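Long-range contacts in STING-associated CdnE c-di-GMP synthase (Flavobacteriaceae, PDB 6WT8), which catalyses the synthesis of the cyclic dinucleotide c-di-GMP, probably from GTP and probably as a signal to a STING receptor in bacterial CBASS defence: residues A[107-112]-A[195-200]; A[164-169]-A[182-187]; A[311-316]-A[342-347]; A[259-264]-A[279-284]. One frame throughout, in Å; residues are numbered along the deposited sequence.

Interaction 1 of 4, residues A[107-112]-A[195-200]; sequences LVQITN and IDVVTA
Gln109 NE2 is gripped by two hydroxyls: it donates to Thr199 OG1 at 3.0 Å, nearly in the plane of its own amide, and to Ser165 OG of helix 154-172. On the far branch of the same amide, OE1 pairs with His81. The torsions explain the reach: CG sits between the backbone N and the carbonyl carbon (chi1 63°), and the rest of the chain runs extended beside Thr199, pointing the same way. The two strands pair in parallel. Leu107 N donates to Asp196 O (2.9 Å), Val198 N to Leu107 O (2.8 Å), and Gln109 N to Val198 O (2.8 Å); Ala200 N and Thr111 N carry the ladder on. This is the central mixed sheet of the nucleotidyltransferase core. One face bears Leu107, Val197, Gln109 and Thr199, packed under helices 60-81 and 154-172, with Leu107 CD2 4.0 Å from Val197 CG1. The other bears Val108, Val198, Ile110 and Ala200, beta-branched or small residues that lie against strand 218-221. A leucine in place of Gln109 would probably cost Thr199 OG1, Ser165 OG and the imidazole of His81 their bonds to the amide in a buried layer. Glutamine thus lets a polar cross-link from strand to strand and from sheet to helix exist among largely apolar neighbours, its amide satisfied at both ends.

Interaction 2 of 4, residues A[164-169]-A[182-187]; sequences KSELVL and NSIYVK
Ile184 sets CG1 anti to its carbonyl carbon (chi1 -62°) and CG2 anti to its backbone N, and chi2 of 162° sets CD1 anti to CA, where it meets helix 154-172. The two branches therefore meet different turns of that helix. Ile184 CD1 touches both Ser165 CB and Glu166 CG, each at 3.7 Å, whereas CG2 rests 3.9 Å from Leu169 CD1. That same leucine methyl also reaches Val186 CG2 at 3.8 Å, the two side chains crossing at about a right angle, so Leu169 bridges two residues that alternate along the strand. The arrangement is alpha/beta layering in the nucleotidyltransferase core: the helix lies over strand 184-189 with the short segments only 13° from parallel and their axes 9.9 Å apart. Ser165, small, lets the isoleucine tip come close to the helix backbone, and its OG turns back to Val161 O one turn earlier. Glu166 contributes only its aliphatic stem to the contact; its OE2 forms salt bridges with Lys224 and Arg162. Across the interface the touching atoms are all carbon. The contact thus rests on close fit and exclusion of water, while the polar ends of its helix residues bond outside the two segments.

Interaction 3 of 4, residues A[311-316]-A[342-347]; sequences NIISNK and EIEFLS
The flat carboxylate of Glu344 is not what makes the closest touch; the methylene behind it, CG, meets Ile313 CD1 at 3.8 Å. No aromatic ring joins the two segments; the ring of Phe345 stacks instead with His269. The setting is helix-on-helix packing, the last turn of helix 300-314 against the long helix 336-360, in the helical part of the enzyme that flanks its nucleotidyltransferase core. Ile313 packs against the neighbouring helix, touching Ile343, Glu344 and Ser347. Ile313 CG1 lies 3.8 Å from Ile343 CG2, and the two side chains run past one another, pointing opposite ways. CG1 is anti to the carbonyl carbon (chi1 -67°), and CD1 beyond it goes on to Ser347. Ile312 adds a looser touch, its CG2 4.4 Å from Ile343 CG2, and also touches Ile284 of helix 278-287. An alanine at Ile313 would probably open a gap beside Ile343 CG2 and leave the stem of Glu344 less tightly backed. A serine suits its place because its own helix occupies the hydroxyl: Ser347 OG, 3.8 Å from Ile313 CD1, donates to Glu344 O at 2.8 Å, tilted 28° from the carbonyl plane.

Interaction 4 of 4, residues A[259-264]-A[279-284]; sequences FLKNIK and FHINAI
Lys261 crosses Ile281 at a slant and reaches Asn282. From CB the chain turns to place CG anti to the carbonyl carbon (chi1 -75°), and there Lys261 CG meets Ile281 CD1 at 3.9 Å, with Ile281 CG2 a little farther off. Beyond CG the chain is extended; CD passes on, and Lys261 CE comes to 4.1 Å from Asn282 OD1. Lys261 NZ, at the tip, donates to a water 2.7 Å away, and that water in turn donates to Asn282 OD1, also at 2.7 Å, so a single molecule bridges the ammonium group and the amide. Thr97 O takes another hydrogen bond from NZ, and Ser278 OG adds a weak one. Lysine fits this place because it is a hydrocarbon for most of its length and a charge only at its end. The two helices, 253-266 and 278-287, form a packed pair in the helical region beside the nucleotidyltransferase core, their short segments running at 138° to each other with axes 10.2 Å apart. Ile281 is the residue driven between them, and its branching lets it serve several neighbours at once. Ile281 CG2 lies 3.9 Å from Leu260 CB, where the leucine, also packed on Leu305, adds an aliphatic wall. Its CD1 touches Lys264 as well as Lys261. Lys264 bends near its tip (chi3 71°), and its CE lies 3.7 Å from Ile281 CD1 while NZ donates to Ile276 O.

How the interactions relate
Interactions 1 and 2 belong to the nucleotidyltransferase core and touch: Val197 N pairs with Ile184 O between neighbouring strands of one sheet, and helix 154-172, one side of interaction 2, also packs on the strands of interaction 1. Interactions 3 and 4 lie in the helical region, where Leu346 packs on Lys264 and Ile343 on Ile284, and the four helices are in mutual contact. The centres of interactions 1 and 3 are about 37 Å apart. Chemistry follows place. The buried strand pair is held by backbone bonds and a side-chain amide, interaction 2 by carbon contacts alone, interaction 3 by aliphatic groups at a partly exposed margin, and interaction 4 by an isoleucine among lysine stems with a water bridge.

Interaction 1 of 4, residues A[107-112]-A[195-200]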
loop_
_atom_site.group_PDB
_atom_site.type_symbol
_atom_site.label_atom_id
_atom_site.label_comp_id
_atom_site.label_asym_id
_atom_site.label_seq_id
_atom_site.Cartn_x
_atom_site.Cartn_y
_atom_site.Cartn_z
ATOM N N LEU A 107 -4.148 4.390 -11.919
ATOM C CA LEU A 107 -5.570 4.408 -12.236
ATOM C C LEU A 107 -6.015 2.997 -12.620
ATOM O O LEU A 107 -5.356 2.332 -13.438
ATOM C CB LEU A 107 -5.816 5.373 -13.404
ATOM C CG LEU A 107 -7.299 5.478 -13.866
ATOM C CD1 LEU A 107 -7.512 6.833 -14.486
ATOM C CD2 LEU A 107 -7.639 4.393 -14.924
ATOM N N VAL A 108 -7.110 2.513 -12.020
ATOM C CA VAL A 108 -7.631 1.186 -12.326
ATOM C C VAL A 108 -8.983 1.359 -12.987
ATOM O O VAL A 108 -9.882 2.010 -12.420
ATOM C CB VAL A 108 -7.766 0.333 -11.047
ATOM C CG1 VAL A 108 -8.067 -1.116 -11.440
ATOM C CG2 VAL A 108 -6.478 0.356 -10.279
ATOM N N GLN A 109 -9.178 0.758 -14.154
ATOM C CA GLN A 109 -10.496 0.731 -14.784
ATOM C C GLN A 109 -10.969 -0.714 -14.809
ATOM O O GLN A 109 -10.207 -1.614 -15.173
ATOM C CB GLN A 109 -10.482 1.383 -16.150
ATOM C CG GLN A 109 -9.603 0.682 -17.156
ATOM C CD GLN A 109 -9.575 1.431 -18.487
ATOM O OE1 GLN A 109 -10.395 2.330 -18.768
ATOM N NE2 GLN A 109 -8.631 1.038 -19.321
ATOM N N ILE A 110 -12.165 -0.972 -14.278
ATOM C CA ILE A 110 -12.624 -2.317 -13.980
ATOM C C ILE A 110 -13.916 -2.530 -14.744
ATOM O O ILE A 110 -14.904 -1.814 -14.515
ATOM C CB ILE A 110 -12.840 -2.469 -12.454
ATOM C CG1 ILE A 110 -11.610 -1.981 -11.675
ATOM C CG2 ILE A 110 -13.120 -3.920 -12.173
ATOM C CD1 ILE A 110 -11.899 -1.698 -10.157
ATOM N N THR A 111 -13.955 -3.529 -15.631
ATOM C CA THR A 111 -15.204 -3.791 -16.327
ATOM C C THR A 111 -16.302 -4.129 -15.318
ATOM O O THR A 111 -16.042 -4.779 -14.297
ATOM C CB THR A 111 -15.005 -4.930 -17.315
ATOM O OG1 THR A 111 -14.454 -6.087 -16.649
ATOM C CG2 THR A 111 -14.123 -4.451 -18.445
ATOM N N ASN A 112 -17.514 -3.587 -15.533
ATOM C CA ASN A 112 -18.510 -3.631 -14.455
ATOM C C ASN A 112 -19.823 -4.278 -14.898
ATOM O O ASN A 112 -20.814 -4.155 -14.165
ATOM C CB ASN A 112 -18.770 -2.216 -13.887
ATOM C CG ASN A 112 -19.355 -1.263 -14.937
ATOM O OD1 ASN A 112 -19.757 -1.687 -16.032
ATOM N ND2 ASN A 112 -19.405 0.025 -14.603
ATOM N N ILE A 195 1.407 8.323 -15.184
ATOM C CA ILE A 195 0.367 7.519 -14.559
ATOM C C ILE A 195 0.226 6.187 -15.288
ATOM O O ILE A 195 0.072 6.169 -16.513
ATOM C CB ILE A 195 -0.974 8.260 -14.588
ATOM C CG1 ILE A 195 -0.862 9.625 -13.879
ATOM C CG2 ILE A 195 -2.099 7.433 -14.006
ATOM C CD1 ILE A 195 -0.463 9.561 -12.391
ATOM N N ASP A 196 0.245 5.082 -14.539
ATOM C CA ASP A 196 -0.076 3.775 -15.111
ATOM C C ASP A 196 -1.576 3.535 -15.068
ATOM O O ASP A 196 -2.221 3.785 -14.057
ATOM C CB ASP A 196 0.616 2.644 -14.345
ATOM C CG ASP A 196 2.025 2.368 -14.818
ATOM O OD1 ASP A 196 2.243 1.963 -16.002
ATOM O OD2 ASP A 196 2.930 2.567 -13.981
ATOM N N VAL A 197 -2.125 3.032 -16.183
ATOM C CA VAL A 197 -3.543 2.714 -16.340
ATOM C C VAL A 197 -3.675 1.201 -16.404
ATOM O O VAL A 197 -3.153 0.578 -17.334
ATOM C CB VAL A 197 -4.097 3.370 -17.619
ATOM C CG1 VAL A 197 -5.482 2.906 -17.911
ATOM C CG2 VAL A 197 -4.048 4.907 -17.490
ATOM N N VAL A 198 -4.356 0.632 -15.415
ATOM C CA VAL A 198 -4.549 -0.808 -15.257
ATOM C C VAL A 198 -5.975 -1.133 -15.666
ATOM O O VAL A 198 -6.901 -0.412 -15.288
ATOM C CB VAL A 198 -4.284 -1.160 -13.781
ATOM C CG1 VAL A 198 -4.436 -2.627 -13.521
ATOM C CG2 VAL A 198 -2.852 -0.688 -13.435
ATOM N N THR A 199 -6.145 -2.222 -16.430
ATOM C CA THR A 199 -7.448 -2.702 -16.878
ATOM C C THR A 199 -7.696 -4.054 -16.222
ATOM O O THR A 199 -6.836 -4.940 -16.291
ATOM C CB THR A 199 -7.486 -2.803 -18.392
ATOM O OG1 THR A 199 -7.105 -1.537 -18.959
ATOM C CG2 THR A 199 -8.847 -3.254 -18.916
ATOM N N ALA A 200 -8.859 -4.204 -15.597
ATOM C CA ALA A 200 -9.134 -5.379 -14.791
ATOM C C ALA A 200 -10.616 -5.697 -14.806
ATOM O O ALA A 200 -11.440 -4.905 -15.264
ATOM C CB ALA A 200 -8.689 -5.117 -13.354
#

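Interaction 2 of 4, residues A[164-169]-A[182-187]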
loop_
_atom_site.group_PDB
_atom_site.type_symbol
_atom_site.label_atom_id
_atom_site.label_comp_id
_atom_site.label_asym_id
_atom_site.label_seq_id
_atom_site.Cartn_x
_atom_site.Cartn_y
_atom_site.Cartn_z
ATOM N N LYS A 164 -9.025 0.104 -26.748
ATOM C CA LYS A 164 -9.694 1.388 -26.880
ATOM C C LYS A 164 -8.988 2.456 -26.052
ATOM O O LYS A 164 -8.811 3.596 -26.506
ATOM C CB LYS A 164 -11.145 1.230 -26.464
ATOM C CG LYS A 164 -12.024 2.440 -26.707
ATOM C CD LYS A 164 -13.448 1.929 -26.456
ATOM C CE LYS A 164 -14.520 2.918 -26.895
ATOM N NZ LYS A 164 -14.585 2.988 -28.386
ATOM N N SER A 165 -8.521 2.065 -24.866
ATOM C CA SER A 165 -7.761 3.001 -24.037
ATOM C C SER A 165 -6.444 3.400 -24.670
ATOM O O SER A 165 -6.028 4.572 -24.581
ATOM C CB SER A 165 -7.498 2.324 -22.666
ATOM O OG SER A 165 -8.712 2.100 -21.988
ATOM N N GLU A 166 -5.728 2.447 -25.298
ATOM C CA GLU A 166 -4.489 2.821 -25.993
ATOM C C GLU A 166 -4.767 3.882 -27.052
ATOM O O GLU A 166 -4.026 4.867 -27.178
ATOM C CB GLU A 166 -3.852 1.614 -26.675
ATOM C CG GLU A 166 -3.399 0.557 -25.693
ATOM C CD GLU A 166 -2.746 -0.610 -26.391
ATOM O OE1 GLU A 166 -2.653 -0.617 -27.653
ATOM O OE2 GLU A 166 -2.340 -1.546 -25.672
ATOM N N LEU A 167 -5.859 3.697 -27.823
ATOM C CA LEU A 167 -6.185 4.646 -28.882
ATOM C C LEU A 167 -6.549 6.014 -28.322
ATOM O O LEU A 167 -6.067 7.038 -28.830
ATOM C CB LEU A 167 -7.357 4.089 -29.724
ATOM C CG LEU A 167 -6.944 2.835 -30.486
ATOM C CD1 LEU A 167 -8.240 2.172 -31.060
ATOM C CD2 LEU A 167 -5.992 3.095 -31.620
ATOM N N VAL A 168 -7.420 6.051 -27.307
ATOM C CA VAL A 168 -7.835 7.338 -26.739
ATOM C C VAL A 168 -6.653 8.055 -26.115
ATOM O O VAL A 168 -6.443 9.260 -26.332
ATOM C CB VAL A 168 -8.942 7.096 -25.706
ATOM C CG1 VAL A 168 -9.177 8.370 -24.875
ATOM C CG2 VAL A 168 -10.166 6.714 -26.424
ATOM N N LEU A 169 -5.837 7.314 -25.345
ATOM C CA LEU A 169 -4.748 7.988 -24.647
ATOM C C LEU A 169 -3.679 8.451 -25.629
ATOM O O LEU A 169 -3.098 9.536 -25.467
ATOM C CB LEU A 169 -4.175 7.045 -23.568
ATOM C CG LEU A 169 -5.177 6.770 -22.438
ATOM C CD1 LEU A 169 -4.673 5.579 -21.581
ATOM C CD2 LEU A 169 -5.424 8.011 -21.548
ATOM N N ASN A 182 0.740 -5.257 -18.520
ATOM C CA ASN A 182 -0.293 -5.115 -17.508
ATOM C C ASN A 182 -0.723 -3.671 -17.290
ATOM O O ASN A 182 -1.597 -3.424 -16.461
ATOM C CB ASN A 182 0.188 -5.723 -16.178
ATOM C CG ASN A 182 0.256 -7.236 -16.214
ATOM O OD1 ASN A 182 -0.655 -7.922 -16.693
ATOM N ND2 ASN A 182 1.362 -7.775 -15.722
ATOM N N SER A 183 -0.165 -2.707 -18.017
ATOM C CA SER A 183 -0.681 -1.332 -17.882
ATOM C C SER A 183 -0.316 -0.542 -19.133
ATOM O O SER A 183 0.557 -0.934 -19.921
ATOM C CB SER A 183 -0.147 -0.602 -16.616
ATOM O OG SER A 183 1.270 -0.425 -16.769
ATOM N N ILE A 184 -0.959 0.616 -19.259
ATOM C CA ILE A 184 -0.600 1.668 -20.208
ATOM C C ILE A 184 0.058 2.806 -19.432
ATOM O O ILE A 184 -0.491 3.242 -18.425
ATOM C CB ILE A 184 -1.849 2.174 -20.948
ATOM C CG1 ILE A 184 -2.510 1.045 -21.764
ATOM C CG2 ILE A 184 -1.458 3.334 -21.926
ATOM C CD1 ILE A 184 -3.988 1.413 -22.126
ATOM N N TYR A 185 1.203 3.302 -19.878
ATOM C CA TYR A 185 1.920 4.323 -19.119
ATOM C C TYR A 185 1.743 5.669 -19.821
ATOM O O TYR A 185 2.109 5.814 -20.986
ATOM C CB TYR A 185 3.411 3.981 -19.017
ATOM C CG TYR A 185 4.148 4.568 -17.816
ATOM C CD1 TYR A 185 3.518 4.680 -16.576
ATOM C CD2 TYR A 185 5.471 4.957 -17.915
ATOM C CE1 TYR A 185 4.195 5.186 -15.449
ATOM C CE2 TYR A 185 6.163 5.466 -16.812
ATOM C CZ TYR A 185 5.528 5.574 -15.583
ATOM O OH TYR A 185 6.208 6.077 -14.480
ATOM N N VAL A 186 1.141 6.638 -19.127
ATOM C CA VAL A 186 0.769 7.920 -19.715
ATOM C C VAL A 186 1.612 9.024 -19.116
ATOM O O VAL A 186 1.661 9.160 -17.891
ATOM C CB VAL A 186 -0.712 8.224 -19.471
ATOM C CG1 VAL A 186 -1.083 9.531 -20.146
ATOM C CG2 VAL A 186 -1.543 7.047 -19.977
ATOM N N LYS A 187 2.201 9.861 -19.962
ATOM C CA LYS A 187 2.884 11.057 -19.460
ATOM C C LYS A 187 1.879 12.200 -19.500
ATOM O O LYS A 187 1.602 12.767 -20.566
ATOM C CB LYS A 187 4.131 11.344 -20.283
ATOM C CG LYS A 187 5.220 10.304 -20.037
ATOM C CD LYS A 187 6.547 10.773 -20.634
ATOM C CE LYS A 187 7.088 11.993 -19.917
ATOM N NZ LYS A 187 7.615 11.590 -18.576
#

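Interaction 3 of 4, residues A[311-316]-A[342-347]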
loop_
_atom_site.group_PDB
_atom_site.type_symbol
_atom_site.label_atom_id
_atom_site.label_comp_id
_atom_site.label_asym_id
_atom_site.label_seq_id
_atom_site.Cartn_x
_atom_site.Cartn_y
_atom_site.Cartn_z
ATOM N N ASN A 311 11.268 -9.935 17.888
ATOM C CA ASN A 311 10.326 -11.026 18.152
ATOM C C ASN A 311 10.092 -11.852 16.906
ATOM O O ASN A 311 9.988 -13.086 16.977
ATOM C CB ASN A 311 8.973 -10.467 18.616
ATOM C CG ASN A 311 9.029 -9.848 20.026
ATOM O OD1 ASN A 311 9.977 -10.065 20.779
ATOM N ND2 ASN A 311 8.002 -9.079 20.373
ATOM N N ILE A 312 10.031 -11.196 15.747
ATOM C CA ILE A 312 9.898 -11.964 14.500
ATOM C C ILE A 312 11.087 -12.885 14.276
ATOM O O ILE A 312 10.914 -14.028 13.815
ATOM C CB ILE A 312 9.691 -11.010 13.313
ATOM C CG1 ILE A 312 8.283 -10.433 13.443
ATOM C CG2 ILE A 312 9.961 -11.715 11.918
ATOM C CD1 ILE A 312 8.094 -9.264 12.467
ATOM N N ILE A 313 12.311 -12.383 14.509
ATOM C CA ILE A 313 13.518 -13.191 14.310
ATOM C C ILE A 313 13.552 -14.351 15.296
ATOM O O ILE A 313 13.950 -15.475 14.930
ATOM C CB ILE A 313 14.760 -12.289 14.436
ATOM C CG1 ILE A 313 14.823 -11.293 13.278
ATOM C CG2 ILE A 313 16.064 -13.107 14.529
ATOM C CD1 ILE A 313 15.693 -10.067 13.680
ATOM N N SER A 314 13.113 -14.121 16.532
ATOM C CA SER A 314 13.360 -15.107 17.591
ATOM C C SER A 314 12.229 -16.100 17.789
ATOM O O SER A 314 12.477 -17.182 18.332
ATOM C CB SER A 314 13.664 -14.398 18.925
ATOM O OG SER A 314 12.512 -13.772 19.404
ATOM N N ASN A 315 11.013 -15.784 17.385
ATOM C CA ASN A 315 9.846 -16.581 17.770
ATOM C C ASN A 315 9.176 -17.130 16.515
ATOM O O ASN A 315 8.448 -16.409 15.822
ATOM C CB ASN A 315 8.902 -15.714 18.582
ATOM C CG ASN A 315 7.768 -16.478 19.163
ATOM O OD1 ASN A 315 7.316 -17.503 18.625
ATOM N ND2 ASN A 315 7.238 -15.957 20.271
ATOM N N LYS A 316 9.395 -18.437 16.244
ATOM C CA LYS A 316 8.911 -19.040 14.999
ATOM C C LYS A 316 7.389 -19.056 14.945
ATOM O O LYS A 316 6.817 -18.671 13.931
ATOM C CB LYS A 316 9.463 -20.487 14.842
ATOM C CG LYS A 316 9.003 -21.145 13.524
ATOM C CD LYS A 316 9.535 -22.580 13.500
ATOM C CE LYS A 316 9.366 -23.300 12.167
ATOM N NZ LYS A 316 8.314 -22.763 11.306
ATOM N N GLU A 342 16.911 -9.913 5.690
ATOM C CA GLU A 342 16.610 -8.486 5.572
ATOM C C GLU A 342 16.057 -7.944 6.892
ATOM O O GLU A 342 16.391 -6.828 7.295
ATOM C CB GLU A 342 15.639 -8.281 4.403
ATOM C CG GLU A 342 16.331 -8.725 3.102
ATOM C CD GLU A 342 15.600 -8.326 1.835
ATOM O OE1 GLU A 342 14.603 -7.571 1.885
ATOM O OE2 GLU A 342 16.034 -8.812 0.753
ATOM N N ILE A 343 15.197 -8.706 7.569
ATOM C CA ILE A 343 14.692 -8.259 8.878
ATOM C C ILE A 343 15.861 -8.075 9.840
ATOM O O ILE A 343 15.892 -7.115 10.618
ATOM C CB ILE A 343 13.664 -9.264 9.444
ATOM C CG1 ILE A 343 12.492 -9.429 8.465
ATOM C CG2 ILE A 343 13.167 -8.857 10.859
ATOM C CD1 ILE A 343 11.737 -8.143 8.217
ATOM N N GLU A 344 16.828 -9.024 9.844
ATOM C CA GLU A 344 17.996 -8.874 10.729
ATOM C C GLU A 344 18.797 -7.596 10.408
ATOM O O GLU A 344 19.224 -6.882 11.327
ATOM C CB GLU A 344 18.914 -10.099 10.634
ATOM C CG GLU A 344 18.295 -11.344 11.223
ATOM C CD GLU A 344 19.057 -12.638 10.914
ATOM O OE1 GLU A 344 20.255 -12.579 10.536
ATOM O OE2 GLU A 344 18.435 -13.713 11.031
ATOM N N PHE A 345 19.048 -7.288 9.129
ATOM C CA PHE A 345 19.747 -6.036 8.820
ATOM C C PHE A 345 18.927 -4.835 9.239
ATOM O O PHE A 345 19.485 -3.832 9.736
ATOM C CB PHE A 345 20.079 -5.992 7.313
ATOM C CG PHE A 345 21.275 -6.828 6.936
ATOM C CD1 PHE A 345 22.479 -6.664 7.610
ATOM C CD2 PHE A 345 21.189 -7.756 5.907
ATOM C CE1 PHE A 345 23.600 -7.408 7.199
ATOM C CE2 PHE A 345 22.320 -8.488 5.514
ATOM C CZ PHE A 345 23.493 -8.335 6.187
ATOM N N LEU A 346 17.607 -4.887 9.059
ATOM C CA LEU A 346 16.783 -3.754 9.520
ATOM C C LEU A 346 16.862 -3.609 11.032
ATOM O O LEU A 346 16.949 -2.486 11.543
ATOM C CB LEU A 346 15.317 -3.961 9.127
ATOM C CG LEU A 346 15.007 -3.843 7.656
ATOM C CD1 LEU A 346 13.507 -4.128 7.483
ATOM C CD2 LEU A 346 15.314 -2.446 7.106
ATOM N N SER A 347 16.818 -4.718 11.771
ATOM C CA SER A 347 16.882 -4.614 13.222
ATOM C C SER A 347 18.231 -4.064 13.667
ATOM O O SER A 347 18.284 -3.288 14.641
ATOM C CB SER A 347 16.573 -5.971 13.831
ATOM O OG SER A 347 17.675 -6.821 13.682
#

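Interaction 4 of 4, residues A[259-264]-A[279-284]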
loop_
_atom_site.group_PDB
_atom_site.type_symbol
_atom_site.label_atom_id
_atom_site.label_comp_id
_atom_site.label_asym_id
_atom_site.label_seq_id
_atom_site.Cartn_x
_atom_site.Cartn_y
_atom_site.Cartn_z
ATOM N N PHE A 259 8.843 5.167 8.104
ATOM C CA PHE A 259 10.164 5.055 8.728
ATOM C C PHE A 259 10.854 3.780 8.306
ATOM O O PHE A 259 11.996 3.819 7.857
ATOM C CB PHE A 259 9.993 5.095 10.250
ATOM C CG PHE A 259 11.261 4.937 11.031
ATOM C CD1 PHE A 259 12.235 5.882 10.979
ATOM C CD2 PHE A 259 11.399 3.906 11.889
ATOM C CE1 PHE A 259 13.434 5.742 11.727
ATOM C CE2 PHE A 259 12.569 3.761 12.638
ATOM C CZ PHE A 259 13.566 4.707 12.578
ATOM N N LEU A 260 10.173 2.627 8.425
ATOM C CA LEU A 260 10.874 1.375 8.075
ATOM C C LEU A 260 11.230 1.335 6.587
ATOM O O LEU A 260 12.279 0.806 6.199
ATOM C CB LEU A 260 10.020 0.146 8.435
ATOM C CG LEU A 260 9.967 -0.390 9.845
ATOM C CD1 LEU A 260 9.375 -1.843 9.732
ATOM C CD2 LEU A 260 11.357 -0.425 10.499
ATOM N N LYS A 261 10.350 1.867 5.718
ATOM C CA LYS A 261 10.666 1.923 4.285
ATOM C C LYS A 261 11.911 2.763 4.036
ATOM O O LYS A 261 12.777 2.377 3.237
ATOM C CB LYS A 261 9.477 2.481 3.503
ATOM C CG LYS A 261 8.321 1.513 3.339
ATOM C CD LYS A 261 7.290 2.190 2.433
ATOM C CE LYS A 261 6.071 1.395 2.266
ATOM N NZ LYS A 261 5.333 2.061 1.099
ATOM N N ASN A 262 12.052 3.884 4.744
ATOM C CA ASN A 262 13.241 4.715 4.574
ATOM C C ASN A 262 14.474 3.988 5.082
ATOM O O ASN A 262 15.544 4.087 4.470
ATOM C CB ASN A 262 13.055 6.055 5.330
ATOM C CG ASN A 262 12.401 7.132 4.427
ATOM O OD1 ASN A 262 12.975 7.485 3.396
ATOM N ND2 ASN A 262 11.204 7.611 4.774
ATOM N N ILE A 263 14.383 3.353 6.258
ATOM C CA ILE A 263 15.544 2.609 6.774
ATOM C C ILE A 263 15.955 1.537 5.775
ATOM O O ILE A 263 17.139 1.360 5.487
ATOM C CB ILE A 263 15.226 1.970 8.137
ATOM C CG1 ILE A 263 14.934 3.026 9.197
ATOM C CG2 ILE A 263 16.339 1.018 8.618
ATOM C CD1 ILE A 263 15.856 4.152 9.262
ATOM N N LYS A 264 14.975 0.806 5.222
ATOM C CA LYS A 264 15.347 -0.236 4.260
ATOM C C LYS A 264 16.043 0.360 3.026
ATOM O O LYS A 264 17.044 -0.193 2.494
ATOM C CB LYS A 264 14.092 -1.023 3.836
ATOM C CG LYS A 264 14.508 -2.318 3.107
ATOM C CD LYS A 264 13.282 -3.264 2.934
ATOM C CE LYS A 264 12.298 -2.722 1.893
ATOM N NZ LYS A 264 12.712 -3.081 0.466
ATOM N N PHE A 279 4.734 -4.377 0.739
ATOM C CA PHE A 279 3.660 -5.257 1.209
ATOM C C PHE A 279 4.011 -5.862 2.569
ATOM O O PHE A 279 3.154 -5.928 3.474
ATOM C CB PHE A 279 3.498 -6.309 0.066
ATOM C CG PHE A 279 2.637 -7.498 0.352
ATOM C CD1 PHE A 279 1.302 -7.493 -0.124
ATOM C CD2 PHE A 279 3.114 -8.602 1.008
ATOM C CE1 PHE A 279 0.456 -8.581 0.089
ATOM C CE2 PHE A 279 2.306 -9.719 1.192
ATOM C CZ PHE A 279 0.969 -9.701 0.753
ATOM N N HIS A 280 5.260 -6.320 2.718
ATOM C CA HIS A 280 5.655 -6.976 3.960
ATOM C C HIS A 280 5.836 -5.972 5.061
ATOM O O HIS A 280 5.499 -6.269 6.220
ATOM C CB HIS A 280 6.957 -7.764 3.774
ATOM C CG HIS A 280 6.894 -8.702 2.632
ATOM N ND1 HIS A 280 7.287 -8.331 1.362
ATOM C CD2 HIS A 280 6.441 -9.990 2.532
ATOM C CE1 HIS A 280 7.107 -9.360 0.540
ATOM N NE2 HIS A 280 6.634 -10.387 1.234
ATOM N N ILE A 281 6.401 -4.793 4.757
ATOM C CA ILE A 281 6.549 -3.757 5.785
ATOM C C ILE A 281 5.183 -3.318 6.282
ATOM O O ILE A 281 4.962 -3.178 7.503
ATOM C CB ILE A 281 7.347 -2.559 5.218
ATOM C CG1 ILE A 281 8.796 -2.991 5.124
ATOM C CG2 ILE A 281 7.251 -1.360 6.187
ATOM C CD1 ILE A 281 9.703 -1.980 4.415
ATOM N N ASN A 282 4.235 -3.149 5.355
ATOM C CA ASN A 282 2.875 -2.779 5.762
ATOM C C ASN A 282 2.339 -3.809 6.739
ATOM O O ASN A 282 1.751 -3.464 7.764
ATOM C CB ASN A 282 1.931 -2.734 4.561
ATOM C CG ASN A 282 2.192 -1.589 3.600
ATOM O OD1 ASN A 282 2.852 -0.614 3.931
ATOM N ND2 ASN A 282 1.659 -1.727 2.361
ATOM N N ALA A 283 2.468 -5.097 6.379
ATOM C CA ALA A 283 1.912 -6.179 7.202
ATOM C C ALA A 283 2.585 -6.267 8.573
ATOM O O ALA A 283 1.912 -6.481 9.589
ATOM C CB ALA A 283 2.059 -7.523 6.453
ATOM N N ILE A 284 3.908 -6.087 8.626
ATOM C CA ILE A 284 4.605 -6.171 9.917
ATOM C C ILE A 284 4.096 -5.051 10.822
ATOM O O ILE A 284 3.835 -5.244 12.033
ATOM C CB ILE A 284 6.123 -6.081 9.700
ATOM C CG1 ILE A 284 6.592 -7.378 9.020
ATOM C CG2 ILE A 284 6.853 -5.760 11.042
ATOM C CD1 ILE A 284 8.062 -7.277 8.437
HETATM O O HOH W 1 2.864 1.136 1.814
#